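Local coordinates for octenoyl-CoA reductase/carboxylase (Streptomyces sp., PDB 4A0S), which binds NADP and an octenoyl-CoA-type thioester and probably carries out the reductive carboxylation of 2-octenoyl-CoA, giving an extender unit for cinnabaramide polyketide synthesis, at residues W131-D145 with V179-W193. Residues are numbered along the deposited sequence; the frame is centred on the assembly and turned at random.
Sequences WKPGDHVIVHPAHVD and VRASQLLPKPAHLTW. With CO8 (octanoyl-coenzyme A), chain E.
Ile-138 and Leu-185 form an antiparallel hydrogen-bonded pair, Ile-138 N to Leu-185 O at 2.8 Å and Leu-185 N to Ile-138 O at 3.1 Å. His-140 N to Gln-183 O and Lys-187 N to His-136 O continue this ladder.

Where the strand pairing ends, the amide of Gln-183 takes over: the chain, extended beyond CG (chi2 179°), brings NE2 to His-140 O at 3.0 Å, nearly in the amide plane, while OE1 accepts from Arg-180 N at 2.7 Å. With an alanine at Gln-183, His-140 O and Arg-180 N would probably lose these partners, and the 3-10 segment 181-183 would be held less firmly against His-140. Water joins Ala-142 O to Ser-182 O.

Flat groups give three further contacts. The Arg-180 guanidinium lies on His-143, planes 20° apart, and NH1 makes a weak bond to Val-144 O. Leu-184 CD1 sits over the five-membered ring of Trp-131, 3.7 Å from its centroid, whereas CD2 meets Val-137 CG2 and Val-139 CG2. Trp-193 points its CH2 edge at the centre of the His-136 face, planes at 55°.

Pro-141 and Ala-142 border the acyl tail, with Ala-142 CA 3.5 Å from octanoyl-CoA C8'. In the GroES-like part, strand 117-124 pairs with 136-139 and strand 64-73 packs against Leu-184; from elsewhere in the chain, helix 365-376 meets Ile-138 and His-140, whose NE2 is hydrogen-bonded to His-365.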
# COMPACT_ATOMS: atom_id res chain seq x y z
N TRP A 131 22.09 -22.41 10.84
CA TRP A 131 22.11 -23.70 10.15
C TRP A 131 23.30 -24.52 10.57
O TRP A 131 24.38 -24.01 10.85
CB TRP A 131 22.16 -23.55 8.64
CG TRP A 131 21.00 -22.83 8.15
CD1 TRP A 131 20.98 -21.56 7.66
CD2 TRP A 131 19.65 -23.28 8.16
NE1 TRP A 131 19.70 -21.21 7.34
CE2 TRP A 131 18.86 -22.25 7.63
CE3 TRP A 131 19.04 -24.48 8.55
CZ2 TRP A 131 17.48 -22.36 7.48
CZ3 TRP A 131 17.66 -24.59 8.41
CH2 TRP A 131 16.90 -23.55 7.88
N LYS A 132 23.09 -25.82 10.62
CA LYS A 132 24.19 -26.69 10.96
C LYS A 132 24.04 -27.97 10.15
O LYS A 132 22.95 -28.30 9.70
CB LYS A 132 24.19 -26.95 12.46
CG LYS A 132 22.93 -27.60 12.96
CD LYS A 132 22.90 -27.56 14.48
CE LYS A 132 21.67 -28.28 15.01
NZ LYS A 132 20.43 -27.50 14.71
N PRO A 133 25.16 -28.67 9.91
CA PRO A 133 25.07 -29.94 9.20
C PRO A 133 24.03 -30.87 9.84
O PRO A 133 23.97 -30.98 11.06
CB PRO A 133 26.49 -30.49 9.34
CG PRO A 133 27.34 -29.25 9.40
CD PRO A 133 26.55 -28.32 10.24
N GLY A 134 23.23 -31.52 9.00
CA GLY A 134 22.13 -32.36 9.46
C GLY A 134 20.76 -31.70 9.38
O GLY A 134 19.74 -32.37 9.40
N ASP A 135 20.75 -30.37 9.28
CA ASP A 135 19.48 -29.65 9.24
C ASP A 135 18.78 -29.94 7.94
O ASP A 135 19.39 -29.86 6.86
CB ASP A 135 19.70 -28.15 9.32
CG ASP A 135 20.02 -27.69 10.72
OD1 ASP A 135 19.89 -28.49 11.68
OD2 ASP A 135 20.38 -26.52 10.86
N HIS A 136 17.50 -30.25 8.07
CA HIS A 136 16.65 -30.51 6.92
C HIS A 136 16.15 -29.20 6.40
O HIS A 136 15.53 -28.41 7.13
CB HIS A 136 15.49 -31.41 7.33
CG HIS A 136 15.88 -32.84 7.53
ND1 HIS A 136 14.96 -33.86 7.56
CD2 HIS A 136 17.10 -33.42 7.66
CE1 HIS A 136 15.59 -35.01 7.74
NE2 HIS A 136 16.89 -34.77 7.80
N VAL A 137 16.43 -28.95 5.13
CA VAL A 137 16.11 -27.68 4.52
C VAL A 137 15.41 -27.84 3.19
O VAL A 137 15.49 -28.88 2.54
CB VAL A 137 17.39 -26.83 4.28
CG1 VAL A 137 18.07 -26.49 5.60
CG2 VAL A 137 18.34 -27.56 3.35
N ILE A 138 14.72 -26.79 2.80
CA ILE A 138 14.39 -26.63 1.42
C ILE A 138 15.22 -25.45 1.00
O ILE A 138 15.64 -24.64 1.84
CB ILE A 138 12.91 -26.40 1.20
CG1 ILE A 138 12.40 -25.31 2.13
CG2 ILE A 138 12.18 -27.72 1.38
CD1 ILE A 138 11.04 -24.74 1.76
N VAL A 139 15.52 -25.39 -0.28
CA VAL A 139 16.21 -24.26 -0.83
C VAL A 139 15.22 -23.66 -1.80
O VAL A 139 14.61 -24.39 -2.60
CB VAL A 139 17.48 -24.68 -1.57
CG1 VAL A 139 18.06 -23.49 -2.33
CG2 VAL A 139 18.48 -25.30 -0.60
N HIS A 140 15.05 -22.35 -1.69
CA HIS A 140 14.31 -21.60 -2.70
C HIS A 140 15.30 -20.82 -3.56
O HIS A 140 16.46 -20.68 -3.19
CB HIS A 140 13.25 -20.69 -2.06
CG HIS A 140 13.81 -19.57 -1.25
ND1 HIS A 140 14.32 -18.43 -1.83
CD2 HIS A 140 13.93 -19.40 0.08
CE1 HIS A 140 14.74 -17.61 -0.88
NE2 HIS A 140 14.52 -18.18 0.29
N PRO A 141 14.86 -20.36 -4.74
CA PRO A 141 15.79 -19.92 -5.77
C PRO A 141 16.35 -18.50 -5.67
O PRO A 141 17.22 -18.15 -6.46
CB PRO A 141 14.96 -20.03 -7.06
CG PRO A 141 13.55 -19.82 -6.59
CD PRO A 141 13.51 -20.58 -5.28
N ALA A 142 15.85 -17.70 -4.73
CA ALA A 142 16.26 -16.30 -4.63
C ALA A 142 17.68 -16.17 -4.10
O ALA A 142 17.92 -16.15 -2.90
CB ALA A 142 15.27 -15.48 -3.80
N HIS A 143 18.62 -16.07 -5.04
CA HIS A 143 20.04 -15.98 -4.74
C HIS A 143 20.36 -14.50 -4.80
O HIS A 143 20.48 -13.93 -5.88
CB HIS A 143 20.80 -16.78 -5.79
CG HIS A 143 22.28 -16.83 -5.60
ND1 HIS A 143 23.12 -15.85 -6.09
CD2 HIS A 143 23.08 -17.78 -5.08
CE1 HIS A 143 24.37 -16.18 -5.83
NE2 HIS A 143 24.38 -17.35 -5.23
N VAL A 144 20.41 -13.86 -3.65
CA VAL A 144 20.39 -12.41 -3.64
C VAL A 144 21.58 -11.86 -2.87
O VAL A 144 22.20 -12.58 -2.08
CB VAL A 144 19.06 -11.85 -3.07
CG1 VAL A 144 17.85 -12.51 -3.77
CG2 VAL A 144 18.97 -12.07 -1.57
N ASP A 145 21.88 -10.59 -3.11
CA ASP A 145 23.02 -9.93 -2.50
C ASP A 145 22.49 -9.09 -1.35
O ASP A 145 21.87 -8.07 -1.55
CB ASP A 145 23.74 -9.06 -3.53
CG ASP A 145 25.04 -8.49 -3.01
OD1 ASP A 145 25.19 -8.30 -1.78
OD2 ASP A 145 25.93 -8.24 -3.84
N VAL A 179 24.27 -23.00 -1.91
CA VAL A 179 23.25 -21.98 -1.79
C VAL A 179 23.70 -20.92 -0.83
O VAL A 179 24.48 -21.18 0.06
CB VAL A 179 21.91 -22.59 -1.29
CG1 VAL A 179 21.55 -23.82 -2.11
CG2 VAL A 179 21.98 -22.98 0.20
N ARG A 180 23.18 -19.71 -1.01
CA ARG A 180 23.35 -18.70 0.02
C ARG A 180 22.44 -19.06 1.18
O ARG A 180 21.36 -19.60 0.98
CB ARG A 180 23.05 -17.31 -0.52
CG ARG A 180 23.98 -16.91 -1.64
CD ARG A 180 24.04 -15.40 -1.80
NE ARG A 180 25.30 -15.04 -2.45
CZ ARG A 180 25.49 -13.93 -3.16
NH1 ARG A 180 24.50 -13.06 -3.31
NH2 ARG A 180 26.66 -13.67 -3.72
N ALA A 181 22.89 -18.76 2.39
CA ALA A 181 22.13 -19.10 3.58
C ALA A 181 20.72 -18.49 3.51
O ALA A 181 19.79 -19.03 4.10
CB ALA A 181 22.87 -18.63 4.80
N SER A 182 20.57 -17.39 2.79
CA SER A 182 19.27 -16.74 2.68
C SER A 182 18.38 -17.39 1.63
O SER A 182 17.32 -16.84 1.29
CB SER A 182 19.45 -15.25 2.37
OG SER A 182 20.17 -15.11 1.17
N GLN A 183 18.81 -18.55 1.13
CA GLN A 183 17.96 -19.39 0.29
C GLN A 183 17.33 -20.52 1.09
O GLN A 183 16.49 -21.24 0.58
CB GLN A 183 18.77 -20.01 -0.85
CG GLN A 183 19.32 -19.02 -1.84
CD GLN A 183 20.13 -19.74 -2.90
OE1 GLN A 183 21.35 -19.65 -2.94
NE2 GLN A 183 19.44 -20.52 -3.73
N LEU A 184 17.77 -20.65 2.34
CA LEU A 184 17.40 -21.79 3.17
C LEU A 184 16.20 -21.56 4.06
O LEU A 184 16.10 -20.52 4.73
CB LEU A 184 18.57 -22.19 4.07
CG LEU A 184 19.75 -22.80 3.33
CD1 LEU A 184 20.86 -23.06 4.30
CD2 LEU A 184 19.34 -24.12 2.68
N LEU A 185 15.32 -22.56 4.08
CA LEU A 185 14.23 -22.61 5.03
C LEU A 185 14.15 -24.02 5.59
O LEU A 185 14.56 -24.97 4.92
CB LEU A 185 12.91 -22.24 4.35
CG LEU A 185 12.81 -20.80 3.87
CD1 LEU A 185 11.56 -20.62 3.00
CD2 LEU A 185 12.87 -19.83 5.07
N PRO A 186 13.64 -24.16 6.82
CA PRO A 186 13.46 -25.51 7.33
C PRO A 186 12.46 -26.26 6.46
O PRO A 186 11.39 -25.74 6.11
CB PRO A 186 12.90 -25.31 8.74
CG PRO A 186 12.39 -23.93 8.78
CD PRO A 186 13.22 -23.13 7.80
N LYS A 187 12.85 -27.46 6.07
CA LYS A 187 11.97 -28.33 5.32
C LYS A 187 10.74 -28.63 6.16
O LYS A 187 10.86 -28.96 7.34
CB LYS A 187 12.70 -29.62 4.99
CG LYS A 187 11.82 -30.68 4.37
CD LYS A 187 12.57 -31.99 4.35
CE LYS A 187 11.60 -33.17 4.25
NZ LYS A 187 10.81 -33.36 5.51
N PRO A 188 9.54 -28.52 5.55
CA PRO A 188 8.32 -28.93 6.22
C PRO A 188 8.48 -30.38 6.66
O PRO A 188 8.69 -31.26 5.82
CB PRO A 188 7.28 -28.82 5.12
CG PRO A 188 7.78 -27.72 4.27
CD PRO A 188 9.27 -27.92 4.23
N ALA A 189 8.43 -30.62 7.96
CA ALA A 189 8.81 -31.92 8.53
C ALA A 189 7.94 -33.11 8.07
O ALA A 189 8.40 -34.25 8.00
CB ALA A 189 8.87 -31.83 10.04
N HIS A 190 6.68 -32.85 7.75
CA HIS A 190 5.74 -33.91 7.45
C HIS A 190 5.82 -34.33 5.99
O HIS A 190 5.07 -35.19 5.56
CB HIS A 190 4.33 -33.40 7.72
CG HIS A 190 3.95 -32.25 6.85
ND1 HIS A 190 4.38 -30.96 7.08
CD2 HIS A 190 3.21 -32.20 5.71
CE1 HIS A 190 3.90 -30.16 6.15
NE2 HIS A 190 3.18 -30.89 5.31
N LEU A 191 6.73 -33.71 5.24
CA LEU A 191 6.82 -33.97 3.82
C LEU A 191 7.99 -34.88 3.51
O LEU A 191 9.00 -34.83 4.19
CB LEU A 191 7.04 -32.67 3.08
CG LEU A 191 5.86 -31.68 3.06
CD1 LEU A 191 6.26 -30.50 2.22
CD2 LEU A 191 4.57 -32.32 2.56
N THR A 192 7.86 -35.65 2.45
CA THR A 192 8.97 -36.42 1.95
C THR A 192 9.91 -35.44 1.25
O THR A 192 9.54 -34.29 0.98
CB THR A 192 8.51 -37.47 0.94
OG1 THR A 192 8.01 -36.81 -0.23
CG2 THR A 192 7.44 -38.37 1.52
N TRP A 193 11.11 -35.89 0.94
CA TRP A 193 12.08 -35.04 0.26
C TRP A 193 11.53 -34.48 -1.03
O TRP A 193 11.58 -33.26 -1.27
CB TRP A 193 13.36 -35.80 -0.02
CG TRP A 193 14.04 -36.23 1.19
CD1 TRP A 193 14.20 -37.51 1.63
CD2 TRP A 193 14.66 -35.39 2.18
NE1 TRP A 193 14.89 -37.53 2.80
CE2 TRP A 193 15.19 -36.24 3.17
CE3 TRP A 193 14.84 -34.00 2.31
CZ2 TRP A 193 15.89 -35.75 4.28
CZ3 TRP A 193 15.53 -33.51 3.41
CH2 TRP A 193 16.03 -34.38 4.39
N1A CO8 E . 24.28 -16.76 -26.98
C2A CO8 E . 25.09 -16.09 -26.16
N3A CO8 E . 24.75 -14.90 -25.67
C4A CO8 E . 23.55 -14.37 -25.99
C5A CO8 E . 22.67 -15.04 -26.83
C6A CO8 E . 23.07 -16.28 -27.34
N6A CO8 E . 22.25 -16.96 -28.14
N7A CO8 E . 21.58 -14.29 -26.97
C8A CO8 E . 21.76 -13.18 -26.25
N9A CO8 E . 22.96 -13.23 -25.65
C1B CO8 E . 23.59 -12.23 -24.75
C2B CO8 E . 24.12 -11.03 -25.54
O2B CO8 E . 25.38 -10.59 -24.99
C3B CO8 E . 23.01 -10.00 -25.29
O3B CO8 E . 23.52 -8.68 -25.41
P3B CO8 E . 23.16 -7.91 -26.79
O7A CO8 E . 24.58 -7.37 -27.38
O8A CO8 E . 22.70 -9.00 -27.93
O9A CO8 E . 22.13 -6.87 -26.59
C4B CO8 E . 22.59 -10.30 -23.86
O4B CO8 E . 22.63 -11.73 -23.77
C5B CO8 E . 21.11 -9.96 -23.61
O5B CO8 E . 20.74 -10.39 -22.29
P1A CO8 E . 21.26 -9.54 -20.98
O1A CO8 E . 20.63 -10.31 -19.66
O2A CO8 E . 22.75 -9.47 -20.85
O3A CO8 E . 20.68 -8.01 -21.18
P2A CO8 E . 19.26 -7.37 -20.67
O4A CO8 E . 18.77 -6.37 -21.81
O5A CO8 E . 19.34 -6.69 -19.33
O6A CO8 E . 18.17 -8.58 -20.67
CBP CO8 E . 16.36 -10.00 -19.79
CCP CO8 E . 17.19 -8.70 -19.62
CDP CO8 E . 15.47 -9.78 -21.02
CEP CO8 E . 15.47 -10.14 -18.55
CAP CO8 E . 17.32 -11.22 -19.96
OAP CO8 E . 18.36 -11.30 -18.92
C9P CO8 E . 16.60 -12.59 -20.10
O9P CO8 E . 16.03 -12.87 -21.16
N8P CO8 E . 16.66 -13.43 -19.04
C7P CO8 E . 16.08 -14.81 -19.07
C6P CO8 E . 14.71 -14.97 -18.35
C5P CO8 E . 13.81 -15.88 -19.22
O5P CO8 E . 13.48 -15.53 -20.35
N4P CO8 E . 13.49 -17.11 -18.81
C3P CO8 E . 13.59 -17.73 -17.50
C2P CO8 E . 12.11 -17.88 -17.13
S1P CO8 E . 11.71 -17.01 -15.57
C1' CO8 E . 11.65 -18.39 -14.53
O1' CO8 E . 11.35 -19.53 -14.93
C2' CO8 E . 11.98 -18.11 -13.22
C3' CO8 E . 11.98 -19.06 -12.22
C4' CO8 E . 12.31 -18.67 -10.92
C5' CO8 E . 13.00 -17.33 -10.77
C6' CO8 E . 13.38 -17.24 -9.27
C7' CO8 E . 13.85 -15.85 -8.96
C8' CO8 E . 14.35 -15.84 -7.51
O HOH W 1 18.92 -18.84 6.39
O HOH W 2 12.37 -33.11 7.74
O HOH W 3 16.80 -15.08 -0.85
O HOH W 4 20.17 -15.60 -1.52
O HOH W 5 26.39 -10.67 -5.48